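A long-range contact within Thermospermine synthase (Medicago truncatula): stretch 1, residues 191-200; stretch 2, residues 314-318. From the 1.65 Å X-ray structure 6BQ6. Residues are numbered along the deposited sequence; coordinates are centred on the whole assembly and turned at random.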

# COMPACT_ATOMS: atom_id res chain seq x y z
N CYS B 191 -4.89 -28.19 9.92
CA CYS B 191 -3.55 -28.83 9.87
C CYS B 191 -2.93 -29.06 11.19
O CYS B 191 -1.99 -29.83 11.28
CB CYS B 191 -2.58 -27.96 9.08
SG CYS B 191 -3.15 -27.86 7.42
N TYR B 192 -3.37 -28.33 12.22
CA TYR B 192 -2.67 -28.25 13.46
C TYR B 192 -2.42 -29.65 14.04
O TYR B 192 -1.35 -29.95 14.58
CB TYR B 192 -3.45 -27.40 14.47
CG TYR B 192 -2.79 -27.39 15.80
CD1 TYR B 192 -3.12 -28.34 16.76
CD2 TYR B 192 -1.80 -26.47 16.10
CE1 TYR B 192 -2.49 -28.38 17.99
CE2 TYR B 192 -1.18 -26.47 17.35
CZ TYR B 192 -1.52 -27.44 18.27
OH TYR B 192 -0.93 -27.49 19.47
N LYS B 193 -3.43 -30.50 13.93
CA LYS B 193 -3.32 -31.85 14.51
C LYS B 193 -2.19 -32.70 13.90
O LYS B 193 -1.72 -33.64 14.54
CB LYS B 193 -4.64 -32.57 14.45
CG LYS B 193 -5.11 -32.89 13.05
CD LYS B 193 -6.46 -33.57 13.15
CE LYS B 193 -6.90 -34.06 11.79
NZ LYS B 193 -7.57 -32.98 11.05
N LEU B 194 -1.77 -32.35 12.69
CA LEU B 194 -0.72 -33.07 12.01
C LEU B 194 0.69 -32.65 12.42
O LEU B 194 1.67 -33.09 11.82
CB LEU B 194 -0.93 -32.95 10.52
CG LEU B 194 -2.32 -33.36 10.03
CD1 LEU B 194 -2.55 -33.03 8.54
CD2 LEU B 194 -2.64 -34.78 10.26
N TYR B 195 0.79 -31.80 13.45
CA TYR B 195 2.06 -31.35 13.99
C TYR B 195 2.17 -31.70 15.49
O TYR B 195 3.12 -31.30 16.14
CB TYR B 195 2.20 -29.83 13.82
CG TYR B 195 2.31 -29.35 12.41
CD1 TYR B 195 1.20 -29.01 11.67
CD2 TYR B 195 3.56 -29.15 11.85
CE1 TYR B 195 1.31 -28.52 10.37
CE2 TYR B 195 3.67 -28.68 10.55
CZ TYR B 195 2.57 -28.34 9.83
OH TYR B 195 2.75 -27.85 8.59
N THR B 196 1.22 -32.46 16.03
CA THR B 196 1.29 -32.73 17.46
C THR B 196 2.17 -33.95 17.78
O THR B 196 2.30 -34.89 16.96
CB THR B 196 -0.11 -32.94 18.07
OG1 THR B 196 -0.74 -34.04 17.43
CG2 THR B 196 -0.96 -31.72 17.87
N LYS B 197 2.65 -33.97 19.02
CA LYS B 197 3.43 -35.07 19.55
C LYS B 197 2.67 -36.37 19.40
O LYS B 197 3.21 -37.36 18.90
CB LYS B 197 3.80 -34.85 21.01
CG LYS B 197 4.62 -35.97 21.62
CD LYS B 197 4.89 -35.74 23.11
CE LYS B 197 5.88 -36.77 23.65
NZ LYS B 197 5.24 -38.09 23.88
N ASP B 198 1.42 -36.37 19.83
CA ASP B 198 0.62 -37.59 19.76
C ASP B 198 0.37 -38.06 18.32
O ASP B 198 0.39 -39.27 18.06
CB ASP B 198 -0.70 -37.42 20.47
CG ASP B 198 -0.59 -37.61 21.99
OD1 ASP B 198 0.51 -37.89 22.52
OD2 ASP B 198 -1.64 -37.47 22.66
N PHE B 199 0.13 -37.12 17.40
CA PHE B 199 0.05 -37.49 15.98
C PHE B 199 1.32 -38.21 15.51
O PHE B 199 1.26 -39.31 14.92
CB PHE B 199 -0.26 -36.26 15.10
CG PHE B 199 -0.15 -36.55 13.62
CD1 PHE B 199 -1.10 -37.35 13.00
CD2 PHE B 199 0.96 -36.19 12.94
CE1 PHE B 199 -0.99 -37.68 11.67
CE2 PHE B 199 1.08 -36.48 11.61
CZ PHE B 199 0.12 -37.25 10.98
N TYR B 200 2.45 -37.61 15.78
CA TYR B 200 3.71 -38.17 15.32
C TYR B 200 3.97 -39.52 15.93
O TYR B 200 4.35 -40.43 15.22
CB TYR B 200 4.86 -37.25 15.66
CG TYR B 200 4.91 -35.94 14.93
CD1 TYR B 200 4.60 -35.83 13.56
CD2 TYR B 200 5.37 -34.80 15.59
CE1 TYR B 200 4.70 -34.60 12.90
CE2 TYR B 200 5.49 -33.60 14.93
CZ TYR B 200 5.15 -33.50 13.57
OH TYR B 200 5.28 -32.28 12.92
N HIS B 314 8.36 -25.51 23.99
CA HIS B 314 6.98 -25.67 23.49
C HIS B 314 6.84 -27.01 22.77
O HIS B 314 7.74 -27.40 21.98
CB HIS B 314 6.54 -24.52 22.55
CG HIS B 314 5.06 -24.52 22.30
ND1 HIS B 314 4.14 -24.30 23.30
CD2 HIS B 314 4.34 -24.78 21.18
CE1 HIS B 314 2.91 -24.41 22.81
NE2 HIS B 314 3.01 -24.69 21.52
N VAL B 315 5.76 -27.74 23.08
CA VAL B 315 5.42 -28.96 22.37
C VAL B 315 3.98 -28.86 21.88
O VAL B 315 3.06 -28.56 22.66
CB VAL B 315 5.60 -30.20 23.24
CG1 VAL B 315 5.18 -31.47 22.51
CG2 VAL B 315 7.06 -30.32 23.65
N TYR B 316 3.75 -29.13 20.60
CA TYR B 316 2.40 -29.16 20.08
C TYR B 316 1.68 -30.41 20.59
O TYR B 316 2.19 -31.54 20.44
CB TYR B 316 2.38 -29.11 18.55
CG TYR B 316 2.91 -27.82 17.95
CD1 TYR B 316 2.37 -26.60 18.29
CD2 TYR B 316 3.89 -27.84 16.97
CE1 TYR B 316 2.82 -25.40 17.75
CE2 TYR B 316 4.35 -26.66 16.41
CZ TYR B 316 3.81 -25.45 16.78
OH TYR B 316 4.29 -24.30 16.21
N THR B 317 0.50 -30.22 21.18
CA THR B 317 -0.19 -31.34 21.84
C THR B 317 -1.66 -31.48 21.47
O THR B 317 -2.31 -30.47 21.14
CB THR B 317 -0.08 -31.32 23.38
OG1 THR B 317 -0.69 -30.14 23.91
CG2 THR B 317 1.38 -31.40 23.81
N GLU B 318 -2.09 -32.76 21.64
CA GLU B 318 -3.21 -33.57 21.01
C GLU B 318 -3.25 -33.73 19.48
O GLU B 318 -3.07 -34.85 18.95
CB GLU B 318 -4.62 -33.24 21.55
CG GLU B 318 -5.13 -31.84 21.25
CD GLU B 318 -5.17 -30.95 22.48
OE1 GLU B 318 -4.39 -31.21 23.42
OE2 GLU B 318 -6.00 -30.02 22.50
O HOH W 1 -0.03 -34.51 21.60

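The start of a helix leaves backbone NH groups without partners from a preceding turn, and this contact illustrates how a distant segment can help to satisfy them. Stretch 2, which has no regular helix or strand, passes the N-terminus of the helix that begins at Lys197, with the CA atoms of Thr196 and Tyr316 4.6 Å apart. One direct hydrogen bond joins the stretches: Lys197 N donates to Tyr316 O at 2.9 Å, nearly straight at 169°. Tyr316 O also lies 3.3 Å from Thr196 CA in a CA-H...O contact. One residue further along, a water accepts from Asp198 N at 2.9 Å and, more weakly, from Glu318 N at 2.7 Å, linking the two stretches through solvent.

The next amide is served from within stretch 1. Thr196, at the N-cap, accepts from Phe199 N through OG1 at 3.2 Å. Thr196 OG1 also lies 2.9 Å from Glu318 O and 3.1 Å from Lys193 O, and the geometry does not settle where its proton goes.

Beside these polar contacts, Tyr316 supplies much of the packing. Tyr316 CD1 lies 3.7 Å from Tyr192 CE2, the two rings meeting obliquely with planes at 80°, while Tyr316 CD2 approaches Tyr195 CB at 4.1 Å. Nearby, Lys197 CB rests 3.9 Å from Val315 CG1.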